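Local atomic coordinates of CCHC-type domain-containing protein (Trypanosoma brucei brucei, PDB entry 7C45), a protein that binds RNA and zinc and probably acts as a 3'-5' exoribonuclease of the RNase D type that trims guide RNAs. Residues G145-L148 against K149-G153; T129-Q132 against W133-S137; A241-R245 against A246-R250. One frame throughout, in Å; residues are numbered along the deposited sequence.

All three contacts are local, each within one helix or at its start; along the chain contact 2 comes first, then contact 1, then contact 3. Contacts 2 and 3 touch directly: their centres are 10 Å apart, and Trp133 packs on helix 245-251, with Trp133 NE1 3.8 Å from Leu248 CB. Contact 1 lies on the next helix after that of contact 2, with centres 16 Å apart. Its Tyr146 carries a base of the bound RNA, the side chain of Leu148 is about 11 Å from a bound calcium ion, and Lys149 NZ bonds Arg292 O near the second zinc knuckle. Contact 2 lies near the first knuckle, the Arg136 side chain about 10 Å from a zinc ion.

Contact 1: residues G145-L148 against K149-G153; sequences GYVL and KSVAG. With nucleotides of chain B.
Val147 and Val151, one helical turn apart, lie side by side and point the same way, CG1 of Val147 meeting CG2 of Val151 at 3.9 Å. This is a tight side of the helix: Val147 is buried, both valines pack on Phe128, and Val147 O accepts from Val151 N at 2.8 Å.

Tyr146 has CG anti to its own N (chi1 -174°), which sets the ring beside the carbonyl carbon and brings CE1 back toward Ser150, to a loose 4.4 Å from its CB. The stack on the RNA is close by contrast. Over one ring face lies the base of U6 of chain B, its N3 3.4 Å above the plane and over the centre, with Tyr146 CD2 3.2 Å from U6 C2. Lys149 runs outward, and its NZ is bonded to Arg292 O, whose side chain makes a cation-pi contact with Tyr146. The solvent side is at exposed Gly153: a weak bond joins its N to Lys149 O, and it then leaves helical angles with positive phi (70°).

Helix 144-152 thus packs on Phe128 of helix 124-136, while Leu148 rests separately against His194 and Leu198 of helix 182-202.

Contact 2: residues T129-Q132 against W133-S137; sequences TAIQ and WKLRS
Gln132 and Arg136 run alongside each other on successive turns of helix 124-136, joined at their ends: Arg136 NH2 donates to Gln132 OE1 at 2.8 Å. The amide and guanidinium planes stand 70° apart, and the bond is bent, with an N-H...O angle of 139°. The oxygen sits at the guanidinium edge, somewhat out of its plane, while the donor is tilted from the amide plane as well. Bends in both chains make this meeting possible. Gln132 turns at chi2 (-47°), which lays Gln132 OE1 3.6 Å from Arg136 CD, and Arg136 folds at chi3 to bring NH2 round.

On another side of the helix, Ile131 and Leu135 likewise lie side by side, CG2 of Ile131 reaching CD1 of Leu135 at 3.9 Å. Trp133 takes a different course: its CG is anti to the backbone N, and the indole leads away from the preceding turn toward helix 245-251, with NE1 bonded to Gly253 O.

Ser137 has positive phi, its N still bonded to Trp133 O.

Arg136 NH1 is bonded to Gly265 O, in the first zinc knuckle. Gln132 OE1 on NH2 and Gly265 O on NH1 together help to hold the buried guanidinium, whose NE is hydrogen-bonded as well and which also packs on an RNA sugar; its positive charge is probably stabilised by these two carbonyl oxygens.

Contact 3: residues A241-R245 against A246-R250; sequences AEVNR and AWLER
Asn244 OD1 accepts from Trp247 N at 2.9 Å, with an N-H...O angle of 157°. The donor stands above the amide carbonyl plane, 37° out of it, so the bond is reasonably straight at the hydrogen but does not use a lone-pair direction. The same amide lies over one face of the Trp247 indole, with Asn244 CG 4.0 Å above the plane and offset toward the rim. Placing CG anti to the backbone N (chi1 -175°) is what carries the amide back over the first turn.

A hydrophobic contact flanks this polar one. Val243 CG1 meets Leu248 CG at 3.7 Å, and the two side chains cross at about a right angle.

Asn244 is the N-cap of helix 245-251, by its position right before the helix and by the bond of its OD1 to Trp247 N. Val243, the residue just ahead of the cap, against Leu248 in the first turn is a hydrophobic staple. The main chain takes over at once, Leu248 N donating to Asn244 O at 3.1 Å and Glu249 N to Arg245 O at 2.8 Å.

Further out, the cap residue is itself held in place. The bond of its ND2 to Ala236 O orients the amide, and that of its N to Asp237 OD1 anchors the backbone. On the loop side, Glu242 OE1 is hydrogen-bonded to Asn139 ND2 and OE2 to Thr239 OG1; Arg245 adds a long salt bridge, Arg245 NH2 to Glu242 OE1 3.9 Å, which is charge only, with no N-H pointing at the oxygen. Trp247 meets Tyr222 of helix 212-226 edge-to-face, and Leu248 touches Leu218 of that helix and Trp133 of helix 124-136.

Contact 1: residues G145-L148 against K149-G153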
loop_
_atom_site.group_PDB
_atom_site.type_symbol
_atom_site.label_atom_id
_atom_site.label_comp_id
_atom_site.label_asym_id
_atom_site.label_seq_id
_atom_site.Cartn_x
_atom_site.Cartn_y
_atom_site.Cartn_z
ATOM N N GLY A 145 -5.531 -6.580 2.176
ATOM C CA GLY A 145 -6.534 -7.548 1.758
ATOM C C GLY A 145 -7.906 -6.926 1.570
ATOM O O GLY A 145 -8.580 -7.162 0.565
ATOM N N TYR A 146 -8.322 -6.114 2.542
ATOM C CA TYR A 146 -9.597 -5.411 2.470
ATOM C C TYR A 146 -9.637 -4.434 1.301
ATOM O O TYR A 146 -10.655 -4.326 0.601
ATOM C CB TYR A 146 -9.839 -4.673 3.786
ATOM C CG TYR A 146 -11.206 -4.015 3.865
ATOM C CD1 TYR A 146 -11.431 -2.764 3.325
ATOM C CD2 TYR A 146 -12.262 -4.659 4.484
ATOM C CE1 TYR A 146 -12.675 -2.177 3.388
ATOM C CE2 TYR A 146 -13.502 -4.076 4.571
ATOM C CZ TYR A 146 -13.705 -2.834 4.025
ATOM O OH TYR A 146 -14.946 -2.247 4.096
ATOM N N VAL A 147 -8.558 -3.678 1.096
ATOM C CA VAL A 147 -8.567 -2.725 -0.004
ATOM C C VAL A 147 -8.603 -3.456 -1.330
ATOM O O VAL A 147 -9.309 -3.050 -2.257
ATOM C CB VAL A 147 -7.363 -1.781 0.077
ATOM C CG1 VAL A 147 -7.380 -0.847 -1.136
ATOM C CG2 VAL A 147 -7.399 -1.022 1.350
ATOM N N LEU A 148 -7.840 -4.543 -1.448
ATOM C CA LEU A 148 -7.847 -5.306 -2.689
ATOM C C LEU A 148 -9.258 -5.774 -3.039
ATOM O O LEU A 148 -9.708 -5.618 -4.177
ATOM C CB LEU A 148 -6.882 -6.484 -2.576
ATOM C CG LEU A 148 -5.463 -6.206 -3.044
ATOM C CD1 LEU A 148 -4.617 -7.440 -2.773
ATOM C CD2 LEU A 148 -5.454 -5.846 -4.529
ATOM N N LYS A 149 -9.985 -6.303 -2.051
ATOM C CA LYS A 149 -11.327 -6.832 -2.288
ATOM C C LYS A 149 -12.306 -5.724 -2.640
ATOM O O LYS A 149 -13.083 -5.839 -3.602
ATOM C CB LYS A 149 -11.791 -7.596 -1.045
ATOM C CG LYS A 149 -13.160 -8.250 -1.134
ATOM C CD LYS A 149 -13.260 -9.344 -0.076
ATOM C CE LYS A 149 -14.619 -9.379 0.617
ATOM N NZ LYS A 149 -15.725 -9.608 -0.331
ATOM N N SER A 150 -12.278 -4.635 -1.884
ATOM C CA SER A 150 -13.227 -3.562 -2.129
ATOM C C SER A 150 -12.940 -2.831 -3.437
ATOM O O SER A 150 -13.874 -2.421 -4.128
ATOM C CB SER A 150 -13.229 -2.587 -0.958
ATOM O OG SER A 150 -13.935 -1.419 -1.313
ATOM N N VAL A 151 -11.673 -2.651 -3.798
ATOM C CA VAL A 151 -11.351 -1.863 -4.984
ATOM C C VAL A 151 -11.298 -2.722 -6.244
ATOM O O VAL A 151 -11.826 -2.333 -7.285
ATOM C CB VAL A 151 -10.030 -1.100 -4.791
ATOM C CG1 VAL A 151 -9.629 -0.473 -6.089
ATOM C CG2 VAL A 151 -10.182 -0.042 -3.704
ATOM N N ALA A 152 -10.665 -3.885 -6.197
ATOM C CA ALA A 152 -10.455 -4.686 -7.396
ATOM C C ALA A 152 -11.251 -5.982 -7.402
ATOM O O ALA A 152 -11.174 -6.733 -8.375
ATOM C CB ALA A 152 -8.964 -5.007 -7.567
ATOM N N GLY A 153 -12.006 -6.267 -6.348
ATOM C CA GLY A 153 -12.735 -7.514 -6.280
ATOM C C GLY A 153 -11.862 -8.728 -6.088
ATOM O O GLY A 153 -12.334 -9.849 -6.268
ATOM P P U B 6 -14.781 -6.858 11.270
ATOM O OP1 U B 6 -14.411 -8.035 12.076
ATOM O OP2 U B 6 -14.908 -5.538 11.920
ATOM O "O5'" U B 6 -13.725 -6.671 10.105
ATOM C "C5'" U B 6 -13.421 -7.725 9.209
ATOM C "C4'" U B 6 -12.084 -7.490 8.549
ATOM O "O4'" U B 6 -12.198 -6.377 7.626
ATOM C "C3'" U B 6 -10.937 -7.134 9.495
ATOM O "O3'" U B 6 -9.732 -7.626 8.929
ATOM C "C2'" U B 6 -10.919 -5.611 9.433
ATOM O "O2'" U B 6 -9.690 -5.001 9.760
ATOM C "C1'" U B 6 -11.273 -5.369 7.977
ATOM N N1 U B 6 -11.896 -4.069 7.732
ATOM C C2 U B 6 -11.117 -3.122 7.108
ATOM O O2 U B 6 -9.962 -3.321 6.770
ATOM N N3 U B 6 -11.741 -1.925 6.868
ATOM C C4 U B 6 -13.026 -1.598 7.213
ATOM O O4 U B 6 -13.435 -0.466 6.938
ATOM C C5 U B 6 -13.758 -2.635 7.874
ATOM C C6 U B 6 -13.192 -3.818 8.118
#

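Contact 2: residues T129-Q132 against W133-S137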
loop_
_atom_site.group_PDB
_atom_site.type_symbol
_atom_site.label_atom_id
_atom_site.label_comp_id
_atom_site.label_asym_id
_atom_site.label_seq_id
_atom_site.Cartn_x
_atom_site.Cartn_y
_atom_site.Cartn_z
ATOM N N THR A 129 -8.477 5.502 2.200
ATOM C CA THR A 129 -9.056 6.171 3.363
ATOM C C THR A 129 -9.695 7.501 2.980
ATOM O O THR A 129 -10.787 7.819 3.454
ATOM C CB THR A 129 -7.993 6.363 4.446
ATOM O OG1 THR A 129 -7.574 5.076 4.886
ATOM C CG2 THR A 129 -8.574 7.131 5.632
ATOM N N ALA A 130 -9.049 8.279 2.098
ATOM C CA ALA A 130 -9.579 9.590 1.731
ATOM C C ALA A 130 -10.939 9.459 1.067
ATOM O O ALA A 130 -11.818 10.310 1.256
ATOM C CB ALA A 130 -8.602 10.312 0.797
ATOM N N ILE A 131 -11.124 8.388 0.306
ATOM C CA ILE A 131 -12.423 8.108 -0.303
ATOM C C ILE A 131 -13.455 7.843 0.782
ATOM O O ILE A 131 -14.552 8.416 0.775
ATOM C CB ILE A 131 -12.303 6.927 -1.279
ATOM C CG1 ILE A 131 -11.462 7.345 -2.496
ATOM C CG2 ILE A 131 -13.688 6.395 -1.707
ATOM C CD1 ILE A 131 -11.084 6.200 -3.415
ATOM N N GLN A 132 -13.115 6.978 1.743
ATOM C CA GLN A 132 -14.040 6.726 2.850
ATOM C C GLN A 132 -14.312 7.978 3.658
ATOM O O GLN A 132 -15.414 8.139 4.190
ATOM C CB GLN A 132 -13.503 5.644 3.789
ATOM C CG GLN A 132 -13.050 4.429 3.057
ATOM C CD GLN A 132 -14.049 3.975 2.032
ATOM O OE1 GLN A 132 -15.244 3.814 2.319
ATOM N NE2 GLN A 132 -13.580 3.779 0.830
ATOM N N TRP A 133 -13.316 8.846 3.798
ATOM C CA TRP A 133 -13.515 10.100 4.503
ATOM C C TRP A 133 -14.504 10.991 3.763
ATOM O O TRP A 133 -15.443 11.520 4.367
ATOM C CB TRP A 133 -12.176 10.820 4.677
ATOM C CG TRP A 133 -12.327 12.187 5.244
ATOM C CD1 TRP A 133 -12.264 13.384 4.579
ATOM C CD2 TRP A 133 -12.630 12.493 6.596
ATOM N NE1 TRP A 133 -12.479 14.418 5.460
ATOM C CE2 TRP A 133 -12.708 13.898 6.697
ATOM C CE3 TRP A 133 -12.822 11.718 7.730
ATOM C CZ2 TRP A 133 -12.980 14.532 7.901
ATOM C CZ3 TRP A 133 -13.081 12.349 8.913
ATOM C CH2 TRP A 133 -13.175 13.741 8.992
ATOM N N LYS A 134 -14.284 11.204 2.460
ATOM C CA LYS A 134 -15.165 12.079 1.691
ATOM C C LYS A 134 -16.604 11.567 1.689
ATOM O O LYS A 134 -17.549 12.356 1.766
ATOM C CB LYS A 134 -14.663 12.216 0.253
ATOM C CG LYS A 134 -15.565 13.031 -0.633
ATOM C CD LYS A 134 -14.874 13.402 -1.915
ATOM C CE LYS A 134 -15.748 14.315 -2.750
ATOM N NZ LYS A 134 -15.706 15.668 -2.136
ATOM N N LEU A 135 -16.787 10.255 1.590
ATOM C CA LEU A 135 -18.128 9.691 1.517
ATOM C C LEU A 135 -18.769 9.479 2.888
ATOM O O LEU A 135 -19.989 9.557 2.997
ATOM C CB LEU A 135 -18.110 8.352 0.781
ATOM C CG LEU A 135 -17.632 8.387 -0.664
ATOM C CD1 LEU A 135 -17.525 7.001 -1.251
ATOM C CD2 LEU A 135 -18.537 9.258 -1.494
ATOM N N ARG A 136 -17.986 9.173 3.928
ATOM C CA ARG A 136 -18.555 8.670 5.175
ATOM C C ARG A 136 -17.936 9.239 6.447
ATOM O O ARG A 136 -18.394 8.876 7.540
ATOM C CB ARG A 136 -18.435 7.140 5.239
ATOM C CG ARG A 136 -18.958 6.395 4.049
ATOM C CD ARG A 136 -18.242 5.078 3.928
ATOM N NE ARG A 136 -18.210 4.390 5.196
ATOM C CZ ARG A 136 -17.485 3.304 5.444
ATOM N NH1 ARG A 136 -17.541 2.737 6.640
ATOM N NH2 ARG A 136 -16.689 2.790 4.516
ATOM N N SER A 137 -16.940 10.116 6.354
ATOM C CA SER A 137 -16.218 10.631 7.526
ATOM C C SER A 137 -15.529 9.502 8.292
ATOM O O SER A 137 -15.397 9.554 9.517
ATOM C CB SER A 137 -17.134 11.427 8.464
ATOM O OG SER A 137 -17.690 12.546 7.810
#

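Contact 3: residues A241-R245 against A246-R250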
loop_
_atom_site.group_PDB
_atom_site.type_symbol
_atom_site.label_atom_id
_atom_site.label_comp_id
_atom_site.label_asym_id
_atom_site.label_seq_id
_atom_site.Cartn_x
_atom_site.Cartn_y
_atom_site.Cartn_z
ATOM N N ALA A 241 -3.740 2.619 13.015
ATOM C CA ALA A 241 -4.653 2.233 11.950
ATOM C C ALA A 241 -5.639 3.342 11.604
ATOM O O ALA A 241 -6.779 3.054 11.238
ATOM C CB ALA A 241 -5.384 0.947 12.327
ATOM N N GLU A 242 -5.231 4.605 11.708
ATOM C CA GLU A 242 -6.074 5.686 11.210
ATOM C C GLU A 242 -5.246 6.762 10.504
ATOM O O GLU A 242 -4.014 6.782 10.543
ATOM C CB GLU A 242 -6.923 6.309 12.327
ATOM C CG GLU A 242 -6.186 6.948 13.441
ATOM C CD GLU A 242 -7.136 7.321 14.577
ATOM O OE1 GLU A 242 -8.020 8.171 14.361
ATOM O OE2 GLU A 242 -7.009 6.734 15.671
ATOM N N VAL A 243 -5.959 7.635 9.795
ATOM C CA VAL A 243 -5.386 8.811 9.164
ATOM C C VAL A 243 -5.900 10.013 9.931
ATOM O O VAL A 243 -7.112 10.158 10.126
ATOM C CB VAL A 243 -5.762 8.904 7.672
ATOM C CG1 VAL A 243 -5.317 10.225 7.102
ATOM C CG2 VAL A 243 -5.150 7.739 6.898
ATOM N N ASN A 244 -4.972 10.832 10.405
ATOM C CA ASN A 244 -5.228 12.089 11.089
ATOM C C ASN A 244 -6.412 12.836 10.468
ATOM O O ASN A 244 -6.387 13.156 9.284
ATOM C CB ASN A 244 -3.928 12.908 10.985
ATOM C CG ASN A 244 -3.969 14.169 11.735
ATOM O OD1 ASN A 244 -4.815 14.998 11.488
ATOM N ND2 ASN A 244 -3.035 14.342 12.675
ATOM N N ARG A 245 -7.485 13.073 11.254
ATOM C CA ARG A 245 -8.657 13.778 10.714
ATOM C C ARG A 245 -8.335 15.208 10.308
ATOM O O ARG A 245 -8.872 15.708 9.312
ATOM C CB ARG A 245 -9.816 13.785 11.717
ATOM C CG ARG A 245 -10.347 12.428 12.048
ATOM C CD ARG A 245 -11.689 12.523 12.761
ATOM N NE ARG A 245 -12.191 11.194 13.047
ATOM C CZ ARG A 245 -11.744 10.438 14.044
ATOM N NH1 ARG A 245 -12.245 9.223 14.237
ATOM N NH2 ARG A 245 -10.803 10.894 14.859
ATOM N N ALA A 246 -7.479 15.898 11.068
ATOM C CA ALA A 246 -7.158 17.270 10.695
ATOM C C ALA A 246 -6.483 17.328 9.325
ATOM O O ALA A 246 -6.769 18.223 8.525
ATOM C CB ALA A 246 -6.282 17.921 11.762
ATOM N N TRP A 247 -5.582 16.383 9.033
ATOM C CA TRP A 247 -4.975 16.374 7.701
ATOM C C TRP A 247 -6.011 16.052 6.626
ATOM O O TRP A 247 -5.964 16.616 5.531
ATOM C CB TRP A 247 -3.818 15.383 7.639
ATOM C CG TRP A 247 -2.626 15.853 8.389
ATOM C CD1 TRP A 247 -2.518 16.987 9.152
ATOM C CD2 TRP A 247 -1.351 15.223 8.421
ATOM N NE1 TRP A 247 -1.253 17.075 9.683
ATOM C CE2 TRP A 247 -0.521 16.012 9.245
ATOM C CE3 TRP A 247 -0.838 14.066 7.847
ATOM C CZ2 TRP A 247 0.805 15.670 9.499
ATOM C CZ3 TRP A 247 0.476 13.729 8.113
ATOM C CH2 TRP A 247 1.277 14.523 8.935
ATOM N N LEU A 248 -6.941 15.146 6.910
ATOM C CA LEU A 248 -8.006 14.856 5.950
ATOM C C LEU A 248 -8.834 16.105 5.676
ATOM O O LEU A 248 -9.122 16.438 4.515
ATOM C CB LEU A 248 -8.889 13.728 6.478
ATOM C CG LEU A 248 -8.274 12.323 6.361
ATOM C CD1 LEU A 248 -9.019 11.300 7.177
ATOM C CD2 LEU A 248 -8.229 11.866 4.930
ATOM N N GLU A 249 -9.229 16.805 6.743
ATOM C CA GLU A 249 -9.985 18.043 6.564
ATOM C C GLU A 249 -9.219 19.027 5.689
ATOM O O GLU A 249 -9.808 19.680 4.820
ATOM C CB GLU A 249 -10.317 18.677 7.922
ATOM C CG GLU A 249 -11.158 17.812 8.862
ATOM C CD GLU A 249 -12.655 18.141 8.830
ATOM O OE1 GLU A 249 -13.106 18.755 7.838
ATOM O OE2 GLU A 249 -13.367 17.771 9.791
ATOM N N ARG A 250 -7.900 19.118 5.880
ATOM C CA ARG A 250 -7.099 20.104 5.163
ATOM C C ARG A 250 -6.905 19.730 3.696
ATOM O O ARG A 250 -7.123 20.553 2.799
ATOM C CB ARG A 250 -5.747 20.259 5.854
ATOM C CG ARG A 250 -4.740 21.057 5.072
ATOM C CD ARG A 250 -3.477 21.165 5.914
ATOM N NE ARG A 250 -2.401 21.859 5.225
ATOM C CZ ARG A 250 -1.184 22.010 5.729
ATOM N NH1 ARG A 250 -0.254 22.656 5.040
ATOM N NH2 ARG A 250 -0.898 21.501 6.920
#